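Local coordinates for sulfite dehydrogenase (Paracoccus pantotrophus, PDB 2XTS) that oxidises protein-bound sulfane sulfur in the Sox pathway, using a molybdenum cofactor and passing electrons to haem c, at the interface of chains A and B. Coordinates in Å, arbitrary orientation; residue numbers count along the deposited sequence, not the author numbering. Chains: chain A/B, Sulfite dehydrogenase.

The interface of chains A and B. Residues chain A 85, 88, 100; chain B 5, 7-8.
The N-terminal arm of chain B, with the short helix 6-9, lies against chain A and is joined to it here by a salt bridge between A:Arg88 and B:Asp5. The guanidinium grips side-on, with two nitrogens on one carboxylate oxygen. A:Arg88 NE and B:Asp5 OD2 are 2.9 Å apart, and A:Arg88 NH2 gives OD2 a second hydrogen bond. OD2 lies close to the guanidinium plane, but the two planes are turned 59° apart. NH2 uses the syn lone pair of OD2, and NE meets OD2 from above the carboxylate plane, 43° out of it. On the far side, A:Arg88 NH1 donates to the backbone oxygen A:Gln85 O at 2.8 Å, which, with the grip on OD2, limits the turning of the guanidinium. The other carboxylate oxygen, B:Asp5 OD1, accepts from B:Leu7 N at 3.0 Å and so caps the start of the helix. B:Leu7 crosses the arginine at about a right angle, with CD1 3.5 Å from A:Arg88 CZ. The arginine chain bends at chi2 (-68°), which turns the guanidinium toward the arm. Beside it, B:Ile8 CD1 meets A:Val100 CG2 tip to tip at 3.9 Å. With an alanine in place of A:Arg88, the B:Asp5 carboxylate would probably lose its cationic mate and B:Leu7 the guanidinium it packs against. The two-fold twin contact repeats this with the chains exchanged. The patch fastens each N-terminal arm to the other subunit and likely contributes to holding the dimer together.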
loop_
_atom_site.group_PDB
_atom_site.type_symbol
_atom_site.label_atom_id
_atom_site.label_comp_id
_atom_site.label_asym_id
_atom_site.label_seq_id
_atom_site.Cartn_x
_atom_site.Cartn_y
_atom_site.Cartn_z
ATOM N N GLN A 85 23.309 2.821 -7.526
ATOM C CA GLN A 85 24.612 3.144 -8.117
ATOM C C GLN A 85 25.347 1.903 -8.602
ATOM O O GLN A 85 25.979 1.909 -9.664
ATOM C CB GLN A 85 25.499 3.853 -7.105
ATOM C CG GLN A 85 25.197 5.321 -6.881
ATOM C CD GLN A 85 24.109 5.617 -5.883
ATOM O OE1 GLN A 85 23.401 4.716 -5.404
ATOM N NE2 GLN A 85 23.989 6.893 -5.537
ATOM N N ARG A 88 23.421 -3.017 -12.213
ATOM C CA ARG A 88 23.588 -3.095 -13.661
ATOM C C ARG A 88 22.632 -4.145 -14.200
ATOM O O ARG A 88 22.463 -5.198 -13.590
ATOM C CB ARG A 88 25.014 -3.507 -14.025
ATOM C CG ARG A 88 26.125 -2.557 -13.600
ATOM C CD ARG A 88 26.104 -1.236 -14.355
ATOM N NE ARG A 88 27.282 -0.454 -14.014
ATOM C CZ ARG A 88 27.392 0.327 -12.944
ATOM N NH1 ARG A 88 26.374 0.483 -12.097
ATOM N NH2 ARG A 88 28.526 0.987 -12.733
ATOM N N VAL A 100 24.296 -3.028 -21.680
ATOM C CA VAL A 100 24.356 -2.820 -20.237
ATOM C C VAL A 100 23.592 -1.523 -19.960
ATOM O O VAL A 100 23.836 -0.481 -20.614
ATOM C CB VAL A 100 25.777 -2.676 -19.700
ATOM C CG1 VAL A 100 25.759 -2.258 -18.194
ATOM C CG2 VAL A 100 26.529 -3.977 -19.909
ATOM N N ASP B 5 33.543 -2.675 -17.033
ATOM C CA ASP B 5 33.074 -2.133 -15.766
ATOM C C ASP B 5 33.314 -3.174 -14.670
ATOM O O ASP B 5 32.750 -4.277 -14.746
ATOM C CB ASP B 5 31.580 -1.811 -15.878
ATOM C CG ASP B 5 31.059 -1.007 -14.708
ATOM O OD1 ASP B 5 31.616 -1.115 -13.606
ATOM O OD2 ASP B 5 30.058 -0.276 -14.879
ATOM N N LEU B 7 32.124 -3.434 -11.785
ATOM C CA LEU B 7 30.854 -3.840 -11.141
ATOM C C LEU B 7 30.217 -5.051 -11.825
ATOM O O LEU B 7 29.289 -5.667 -11.286
ATOM C CB LEU B 7 29.848 -2.685 -11.057
ATOM C CG LEU B 7 30.033 -1.767 -9.853
ATOM C CD1 LEU B 7 29.307 -0.481 -10.071
ATOM C CD2 LEU B 7 29.577 -2.415 -8.540
ATOM N N ILE B 8 30.687 -5.369 -13.031
ATOM C CA ILE B 8 30.293 -6.584 -13.756
ATOM C C ILE B 8 31.461 -7.575 -13.785
ATOM O O ILE B 8 31.277 -8.752 -13.474
ATOM C CB ILE B 8 29.842 -6.268 -15.193
ATOM C CG1 ILE B 8 28.618 -5.366 -15.160
ATOM C CG2 ILE B 8 29.542 -7.560 -15.957
ATOM C CD1 ILE B 8 28.270 -4.765 -16.464
#